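PDB 5NDX: glycosyl hydrolase from Rhizobium leguminosarum bv. trifolii, which probably hydrolyses O-glycosidic bonds as a family 39 glycosidase, a bacterial orthologue of human alpha-L-iduronidase. Local coordinates for residues L433-R444 and A493-D504. The protein carries 2 engineered substitutions. Sequence-based numbering, arbitrary orientation.
Sequences LVPGRHAICLLR and ALLHPISVVACD. Unlike the reference sequence in segment 433-444: I440 (reference Leu).
H438 and V501 form a hydrogen-bonded antiparallel pair: H438 N donates to V501 O, and V501 N returns a nearly straight bond to H438 O (2.7 Å, 174° at the hydrogen). I440 and S499 repeat the pattern, with I440 N to S499 O at 2.8 Å. Beyond them the register shifts by two residues, and pairing resumes where L495 N reaches L442 O (2.8 Å) and R444 N reaches A493 O. Strand 493-503 is thus an edge strand interrupted by a short loop, at which two waters replace direct backbone bonds: one donates to both I440 O and P497 O, the other accepts from L442 N (2.8 Å) and donates to H496 O.

Apolar contacts lie on both faces. I440 CD1 meets V501 CG2 obliquely at 3.8 Å, while A439 CB touches I498 CG2 and C441 SG packs on I498 CG1. L495 lies alongside R444, the two side chains pointing the same way; the arginine, bent at chi2 and chi3, folds back so that L495 CD2 sits 3.6 Å above the guanidinium plane, toward its rim. NE and NH2 hydrogen-bond T520 OG1 and D513 O, and NH1 forms a salt bridge with D446. The H438 ring is fixed in rotation by NE2, which donates to V434 O at 3.0 Å within the ring plane, and L433 CD1 lies over the centre of one face.

The axes of 436-444 and 499-503 run antiparallel at 149°; strand 493-503 is the outermost, within this chain, of a mixed sheet, with 436-445 beside it. On the other side of 436-445, strand 518-526 bonds A439, C441 and L443, while I440 and L495 pack against strand 508-516.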
loop_
_atom_site.group_PDB
_atom_site.type_symbol
_atom_site.label_atom_id
_atom_site.label_comp_id
_atom_site.label_asym_id
_atom_site.label_seq_id
_atom_site.Cartn_x
_atom_site.Cartn_y
_atom_site.Cartn_z
ATOM N N LEU A 433 1.675 -28.719 -11.705
ATOM C CA LEU A 433 2.673 -27.775 -12.243
ATOM C C LEU A 433 3.154 -28.395 -13.555
ATOM O O LEU A 433 3.069 -29.601 -13.712
ATOM C CB LEU A 433 3.886 -27.653 -11.316
ATOM C CG LEU A 433 3.653 -26.999 -9.932
ATOM C CD1 LEU A 433 4.820 -27.316 -9.012
ATOM C CD2 LEU A 433 3.421 -25.527 -10.078
ATOM N N VAL A 434 3.738 -27.597 -14.427
ATOM C CA VAL A 434 4.348 -28.125 -15.646
ATOM C C VAL A 434 5.664 -28.793 -15.283
ATOM O O VAL A 434 6.529 -28.150 -14.676
ATOM C CB VAL A 434 4.655 -27.012 -16.655
ATOM C CG1 VAL A 434 5.377 -27.600 -17.886
ATOM C CG2 VAL A 434 3.366 -26.287 -17.019
ATOM N N PRO A 435 5.843 -30.068 -15.660
ATOM C CA PRO A 435 7.107 -30.700 -15.242
ATOM C C PRO A 435 8.382 -30.001 -15.718
ATOM O O PRO A 435 8.363 -29.301 -16.710
ATOM C CB PRO A 435 6.951 -32.147 -15.744
ATOM C CG PRO A 435 5.470 -32.388 -15.572
ATOM C CD PRO A 435 4.870 -31.091 -16.107
ATOM N N GLY A 436 9.452 -30.154 -14.934
ATOM C CA GLY A 436 10.642 -29.304 -15.015
ATOM C C GLY A 436 10.955 -28.797 -13.622
ATOM O O GLY A 436 10.131 -28.951 -12.722
ATOM N N ARG A 437 12.144 -28.241 -13.453
ATOM C CA ARG A 437 12.641 -27.730 -12.188
ATOM C C ARG A 437 11.791 -26.542 -11.742
ATOM O O ARG A 437 11.466 -25.636 -12.532
ATOM C CB ARG A 437 14.017 -27.080 -12.298
ATOM C CG ARG A 437 15.266 -27.894 -12.386
ATOM C CD ARG A 437 16.350 -26.995 -13.010
ATOM N NE ARG A 437 17.364 -26.525 -12.080
ATOM C CZ ARG A 437 18.076 -25.393 -12.198
ATOM N NH1 ARG A 437 17.887 -24.524 -13.183
ATOM N NH2 ARG A 437 18.976 -25.097 -11.266
ATOM N N HIS A 438 11.579 -26.481 -10.451
ATOM C CA HIS A 438 10.962 -25.319 -9.819
ATOM C C HIS A 438 11.748 -24.959 -8.601
ATOM O O HIS A 438 12.354 -25.832 -7.937
ATOM C CB HIS A 438 9.539 -25.662 -9.417
ATOM C CG HIS A 438 8.630 -25.829 -10.573
ATOM N ND1 HIS A 438 7.795 -24.823 -11.018
ATOM C CD2 HIS A 438 8.433 -26.871 -11.400
ATOM C CE1 HIS A 438 7.102 -25.256 -12.057
ATOM N NE2 HIS A 438 7.483 -26.486 -12.320
ATOM N N ALA A 439 11.665 -23.688 -8.255
ATOM C CA ALA A 439 12.249 -23.165 -7.018
ATOM C C ALA A 439 11.110 -22.783 -6.064
ATOM O O ALA A 439 10.064 -22.240 -6.489
ATOM C CB ALA A 439 13.112 -21.965 -7.314
ATOM N N ILE A 440 11.302 -23.135 -4.796
ATOM C CA ILE A 440 10.351 -22.831 -3.730
ATOM C C ILE A 440 10.969 -21.745 -2.848
ATOM O O ILE A 440 12.034 -21.983 -2.281
ATOM C CB ILE A 440 10.040 -24.074 -2.900
ATOM C CG1 ILE A 440 9.535 -25.204 -3.810
ATOM C CG2 ILE A 440 8.990 -23.753 -1.814
ATOM C CD1 ILE A 440 9.455 -26.565 -3.083
ATOM N N CYS A 441 10.317 -20.572 -2.769
ATOM C CA CYS A 441 10.727 -19.444 -1.951
ATOM C C CYS A 441 9.663 -19.242 -0.894
ATOM O O CYS A 441 8.484 -19.157 -1.232
ATOM C CB CYS A 441 10.850 -18.122 -2.756
ATOM S SG CYS A 441 11.746 -18.370 -4.313
ATOM N N LEU A 442 10.088 -19.214 0.376
ATOM C CA LEU A 442 9.189 -19.041 1.496
ATOM C C LEU A 442 9.532 -17.751 2.220
ATOM O O LEU A 442 10.604 -17.639 2.782
ATOM C CB LEU A 442 9.316 -20.214 2.448
ATOM C CG LEU A 442 9.194 -21.593 1.810
ATOM C CD1 LEU A 442 9.671 -22.649 2.788
ATOM C CD2 LEU A 442 7.787 -21.884 1.319
ATOM N N LEU A 443 8.645 -16.777 2.168
ATOM C CA LEU A 443 8.823 -15.509 2.860
ATOM C C LEU A 443 7.874 -15.471 4.087
ATOM O O LEU A 443 6.736 -15.942 3.995
ATOM C CB LEU A 443 8.469 -14.375 1.931
ATOM C CG LEU A 443 9.299 -14.268 0.675
ATOM C CD1 LEU A 443 8.596 -13.402 -0.338
ATOM C CD2 LEU A 443 10.625 -13.625 1.054
ATOM N N ARG A 444 8.339 -14.880 5.187
ATOM C CA ARG A 444 7.621 -14.898 6.453
ATOM C C ARG A 444 7.739 -13.586 7.178
ATOM O O ARG A 444 8.843 -13.009 7.303
ATOM C CB ARG A 444 8.187 -16.010 7.351
ATOM C CG ARG A 444 7.683 -16.117 8.795
ATOM C CD ARG A 444 6.205 -16.344 8.902
ATOM N NE ARG A 444 5.779 -17.625 8.384
ATOM C CZ ARG A 444 6.000 -18.813 8.977
ATOM N NH1 ARG A 444 6.680 -18.925 10.105
ATOM N NH2 ARG A 444 5.531 -19.911 8.417
ATOM N N ALA A 493 11.683 -11.505 4.805
ATOM C CA ALA A 493 12.700 -12.477 5.097
ATOM C C ALA A 493 12.360 -13.869 4.572
ATOM O O ALA A 493 11.230 -14.356 4.713
ATOM C CB ALA A 493 12.857 -12.566 6.624
ATOM N N LEU A 494 13.374 -14.535 4.038
ATOM C CA LEU A 494 13.275 -15.959 3.744
ATOM C C LEU A 494 13.218 -16.812 5.027
ATOM O O LEU A 494 14.111 -16.780 5.868
ATOM C CB LEU A 494 14.476 -16.399 2.887
ATOM C CG LEU A 494 14.419 -15.809 1.445
ATOM C CD1 LEU A 494 15.730 -15.964 0.692
ATOM C CD2 LEU A 494 13.301 -16.436 0.642
ATOM N N LEU A 495 12.184 -17.621 5.118
ATOM C CA LEU A 495 11.948 -18.502 6.229
ATOM C C LEU A 495 13.007 -19.611 6.224
ATOM O O LEU A 495 13.491 -20.023 7.282
ATOM C CB LEU A 495 10.528 -19.092 6.144
ATOM C CG LEU A 495 10.138 -20.047 7.278
ATOM C CD1 LEU A 495 10.030 -19.347 8.633
ATOM C CD2 LEU A 495 8.817 -20.729 6.923
ATOM N N HIS A 496 13.320 -20.097 5.029
ATOM C CA HIS A 496 14.428 -21.036 4.802
ATOM C C HIS A 496 15.093 -20.653 3.480
ATOM O O HIS A 496 14.494 -19.920 2.662
ATOM C CB HIS A 496 13.928 -22.469 4.631
ATOM C CG HIS A 496 13.170 -22.968 5.800
ATOM N ND1 HIS A 496 13.780 -23.235 7.004
ATOM C CD2 HIS A 496 11.848 -23.189 5.983
ATOM C CE1 HIS A 496 12.860 -23.596 7.882
ATOM N NE2 HIS A 496 11.687 -23.582 7.288
ATOM N N PRO A 497 16.303 -21.168 3.259
ATOM C CA PRO A 497 16.947 -20.937 1.974
ATOM C C PRO A 497 16.115 -21.515 0.842
ATOM O O PRO A 497 15.392 -22.483 1.019
ATOM C CB PRO A 497 18.291 -21.674 2.104
ATOM C CG PRO A 497 18.610 -21.547 3.564
ATOM C CD PRO A 497 17.258 -21.723 4.261
ATOM N N ILE A 498 16.118 -20.816 -0.273
ATOM C CA ILE A 498 15.327 -21.236 -1.428
ATOM C C ILE A 498 15.740 -22.679 -1.775
ATOM O O ILE A 498 16.914 -23.015 -1.775
ATOM C CB ILE A 498 15.584 -20.273 -2.626
ATOM C CG1 ILE A 498 14.979 -18.885 -2.322
ATOM C CG2 ILE A 498 15.033 -20.833 -3.941
ATOM C CD1 ILE A 498 15.434 -17.808 -3.298
ATOM N N SER A 499 14.777 -23.531 -2.031
ATOM C CA SER A 499 15.123 -24.836 -2.531
ATOM C C SER A 499 14.688 -25.067 -3.990
ATOM O O SER A 499 13.649 -24.580 -4.435
ATOM C CB SER A 499 14.610 -25.907 -1.592
ATOM O OG SER A 499 13.309 -25.781 -1.272
ATOM N N VAL A 500 15.520 -25.771 -4.732
ATOM C CA VAL A 500 15.215 -26.103 -6.101
ATOM C C VAL A 500 14.852 -27.584 -6.168
ATOM O O VAL A 500 15.558 -28.452 -5.646
ATOM C CB VAL A 500 16.420 -25.735 -7.023
ATOM C CG1 VAL A 500 16.189 -26.147 -8.459
ATOM C CG2 VAL A 500 16.697 -24.248 -6.960
ATOM N N VAL A 501 13.733 -27.883 -6.787
ATOM C CA VAL A 501 13.204 -29.254 -6.786
ATOM C C VAL A 501 13.040 -29.680 -8.267
ATOM O O VAL A 501 12.485 -28.942 -9.103
ATOM C CB VAL A 501 11.833 -29.289 -6.077
ATOM C CG1 VAL A 501 11.204 -30.657 -6.199
ATOM C CG2 VAL A 501 11.997 -28.980 -4.580
ATOM N N ALA A 502 13.536 -30.858 -8.581
ATOM C CA ALA A 502 13.368 -31.440 -9.921
ATOM C C ALA A 502 12.030 -32.152 -9.947
ATOM O O ALA A 502 11.993 -33.354 -9.719
ATOM C CB ALA A 502 14.498 -32.421 -10.210
ATOM N N CYS A 503 10.940 -31.425 -10.224
ATOM C CA CYS A 503 9.555 -31.984 -10.126
ATOM C C CYS A 503 8.997 -32.413 -11.506
ATOM O O CYS A 503 8.141 -31.742 -12.135
ATOM C CB CYS A 503 8.587 -31.056 -9.362
ATOM S SG CYS A 503 7.798 -29.675 -10.252
ATOM N N ASP A 504 9.602 -33.504 -11.960
ATOM C CA ASP A 504 9.076 -34.479 -12.928
ATOM C C ASP A 504 7.561 -34.838 -12.863
ATOM O O ASP A 504 6.953 -35.088 -13.892
ATOM C CB ASP A 504 9.887 -35.768 -12.750
ATOM C CG ASP A 504 10.035 -36.162 -11.274
ATOM O OD1 ASP A 504 10.014 -35.254 -10.396
ATOM O OD2 ASP A 504 10.151 -37.373 -10.980
HETATM O O HOH W 1 12.681 -23.128 0.609
HETATM O O HOH W 2 12.664 -20.274 0.784
#